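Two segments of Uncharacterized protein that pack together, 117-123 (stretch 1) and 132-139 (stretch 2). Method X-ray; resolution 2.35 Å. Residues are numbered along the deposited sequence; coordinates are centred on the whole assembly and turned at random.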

# COMPACT_ATOMS: atom_id res chain seq x y z
N ALA A 117 -27.99 -17.75 -6.59
CA ALA A 117 -28.86 -16.63 -6.16
C ALA A 117 -28.71 -15.42 -7.09
O ALA A 117 -27.62 -14.94 -7.33
CB ALA A 117 -28.55 -16.22 -4.73
N GLU A 118 -29.83 -14.95 -7.61
CA GLU A 118 -29.80 -13.87 -8.59
C GLU A 118 -30.06 -12.52 -7.94
O GLU A 118 -29.86 -11.48 -8.55
CB GLU A 118 -30.81 -14.15 -9.69
CG GLU A 118 -30.39 -15.37 -10.47
CD GLU A 118 -31.15 -15.58 -11.73
OE1 GLU A 118 -32.06 -14.77 -12.02
OE2 GLU A 118 -30.82 -16.55 -12.45
N ARG A 119 -30.48 -12.57 -6.68
CA ARG A 119 -30.60 -11.38 -5.86
C ARG A 119 -29.86 -11.60 -4.55
O ARG A 119 -30.17 -12.52 -3.80
CB ARG A 119 -32.07 -11.03 -5.63
CG ARG A 119 -32.82 -10.87 -6.95
CD ARG A 119 -34.03 -9.96 -6.87
NE ARG A 119 -35.22 -10.65 -6.41
CZ ARG A 119 -36.46 -10.21 -6.59
NH1 ARG A 119 -37.49 -10.91 -6.13
NH2 ARG A 119 -36.67 -9.07 -7.25
N VAL A 120 -28.86 -10.76 -4.30
CA VAL A 120 -28.01 -10.92 -3.12
C VAL A 120 -27.88 -9.62 -2.36
O VAL A 120 -27.58 -8.57 -2.93
CB VAL A 120 -26.61 -11.45 -3.49
CG1 VAL A 120 -25.72 -11.45 -2.24
CG2 VAL A 120 -26.70 -12.86 -4.07
N ALA A 121 -28.17 -9.67 -1.07
CA ALA A 121 -27.85 -8.56 -0.19
C ALA A 121 -26.47 -8.87 0.43
O ALA A 121 -26.33 -9.79 1.22
CB ALA A 121 -28.94 -8.38 0.89
N ALA A 122 -25.45 -8.13 0.01
CA ALA A 122 -24.11 -8.32 0.53
C ALA A 122 -23.89 -7.42 1.74
O ALA A 122 -24.23 -6.25 1.73
CB ALA A 122 -23.09 -8.04 -0.55
N ALA A 123 -23.35 -8.00 2.81
CA ALA A 123 -23.05 -7.25 4.01
C ALA A 123 -21.71 -7.67 4.56
O ALA A 123 -21.48 -8.85 4.80
CB ALA A 123 -24.16 -7.46 5.09
N TYR A 132 -21.08 -2.58 6.23
CA TYR A 132 -21.14 -2.19 4.85
C TYR A 132 -22.23 -3.00 4.17
O TYR A 132 -22.36 -4.20 4.44
CB TYR A 132 -19.80 -2.41 4.17
CG TYR A 132 -18.66 -1.58 4.74
CD1 TYR A 132 -18.60 -0.21 4.53
CD2 TYR A 132 -17.67 -2.17 5.50
CE1 TYR A 132 -17.55 0.55 5.04
CE2 TYR A 132 -16.62 -1.42 6.02
CZ TYR A 132 -16.57 -0.05 5.79
OH TYR A 132 -15.52 0.69 6.31
N TRP A 133 -23.01 -2.35 3.31
CA TRP A 133 -24.25 -2.91 2.77
C TRP A 133 -24.46 -2.56 1.30
O TRP A 133 -24.34 -1.40 0.93
CB TRP A 133 -25.42 -2.40 3.60
CG TRP A 133 -26.78 -2.81 3.14
CD1 TRP A 133 -27.64 -2.08 2.35
CD2 TRP A 133 -27.46 -4.03 3.45
NE1 TRP A 133 -28.82 -2.77 2.17
CE2 TRP A 133 -28.73 -3.97 2.82
CE3 TRP A 133 -27.12 -5.16 4.20
CZ2 TRP A 133 -29.66 -5.01 2.92
CZ3 TRP A 133 -28.04 -6.20 4.29
CH2 TRP A 133 -29.30 -6.11 3.66
N GLY A 134 -24.77 -3.56 0.48
CA GLY A 134 -25.03 -3.36 -0.94
C GLY A 134 -25.83 -4.52 -1.52
O GLY A 134 -25.51 -5.69 -1.30
N CYS A 135 -26.91 -4.18 -2.22
CA CYS A 135 -27.78 -5.19 -2.79
C CYS A 135 -27.54 -5.28 -4.29
O CYS A 135 -27.40 -4.26 -4.97
CB CYS A 135 -29.24 -4.89 -2.49
SG CYS A 135 -29.67 -5.00 -0.74
N TYR A 136 -27.52 -6.51 -4.79
CA TYR A 136 -27.11 -6.79 -6.15
C TYR A 136 -28.11 -7.71 -6.83
O TYR A 136 -28.72 -8.55 -6.16
CB TYR A 136 -25.69 -7.41 -6.16
CG TYR A 136 -24.61 -6.39 -5.87
CD1 TYR A 136 -23.87 -5.84 -6.91
CD2 TYR A 136 -24.35 -5.95 -4.56
CE1 TYR A 136 -22.89 -4.89 -6.67
CE2 TYR A 136 -23.35 -4.99 -4.30
CZ TYR A 136 -22.62 -4.46 -5.38
OH TYR A 136 -21.66 -3.50 -5.19
N GLN A 137 -28.26 -7.55 -8.14
CA GLN A 137 -29.15 -8.39 -8.94
C GLN A 137 -28.50 -8.71 -10.28
O GLN A 137 -27.84 -7.86 -10.90
CB GLN A 137 -30.50 -7.71 -9.16
CG GLN A 137 -31.45 -8.47 -10.11
CD GLN A 137 -32.89 -7.97 -10.07
OE1 GLN A 137 -33.25 -7.14 -9.22
NE2 GLN A 137 -33.72 -8.47 -10.99
N LEU A 138 -28.68 -9.95 -10.72
CA LEU A 138 -28.13 -10.42 -11.97
C LEU A 138 -28.67 -9.67 -13.19
O LEU A 138 -29.88 -9.50 -13.35
CB LEU A 138 -28.41 -11.92 -12.13
CG LEU A 138 -27.62 -12.64 -13.23
CD1 LEU A 138 -26.15 -12.79 -12.84
CD2 LEU A 138 -28.25 -13.99 -13.50
N GLN A 139 -27.76 -9.26 -14.05
CA GLN A 139 -28.08 -8.53 -15.26
C GLN A 139 -27.10 -9.03 -16.32
O GLN A 139 -25.94 -8.61 -16.34
CB GLN A 139 -27.93 -7.02 -15.02
CG GLN A 139 -28.99 -6.10 -15.62
CD GLN A 139 -28.98 -4.73 -14.92
OE1 GLN A 139 -29.23 -4.63 -13.71
NE2 GLN A 139 -28.68 -3.67 -15.68

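Two neighbouring strands, 119-123 and 132-139, run antiparallel, with 167° between their N-to-C directions; their axes approach to 4.6 Å, and 554 Å² is buried between the stretches. The backbone does the joining. Val120 and Tyr136 form one hydrogen-bonded pair, with Val120 N to Tyr136 O at 2.9 Å and Tyr136 N to Val120 O at 2.8 Å. Ala122 and Gly134 form the next, with Ala122 N to Gly134 O at 2.8 Å and Gly134 N to Ala122 O at 3.0 Å. The ladder reaches past the strand into the loop at Glu118, whose O accepts from Leu138 N at 2.9 Å. Between these rungs the chains draw closer, and CA-H...O contacts fill the gaps: Ala123 CA lies 3.2 Å from Tyr132 O, and Gln137 CA lies 3.2 Å from Glu118 O.

The side chains then sort by face. On the face carrying Arg119, Ala121, Ala123, Trp133, Cys135 and Gln137, the large bump is the indole. Trp133 takes chi1 t, and the end of its side chain comes nearer to the opposing strand, reaching two alanines. Ala123 CB meets the ring's edge, near its plane, 3.9 Å from Trp133 CE3; Ala121 CB sits obliquely to the ring, 3.6 Å from Trp133 CH2. The small side chains leave the indole room to reach past them. Cys135 adds a compact apolar neighbour, its SG 3.8 Å from Ala121 CB, so Ala121 is touched by both Trp133 and Cys135. Farther along, where the surface is partly exposed, long polar chains replace the hydrophobic fit: Arg119 CD lies 3.8 Å from Gln137 OE1, a contact of the arginine's aliphatic portion, while its NE and NH1 are hydrogen-bonded elsewhere in the structure.

The other face belongs to Val120, Ala122, Gly134 and Tyr136. Here the hollow is Gly134. A CB placed on it would fall 3.2 Å from Tyr136 CE2, within its own strand, so the bare glycine makes room for the phenol ring, whose CE2 edge passes close by at chi1 m. Ala122, paired with that glycine, is small and buried too. Val120 supplies a branched side chain at chi1 t, a shape well suited to a buried strand position beside Tyr136.

Near Glu118, Leu138 points toward the first stretch and its CD2 lies 3.8 Å from Glu118 CD, a van der Waals contact between a methyl and the carboxylate carbon. The rule is plain: pair backbone with backbone, and place small side chains, or none, where a large ring must pass.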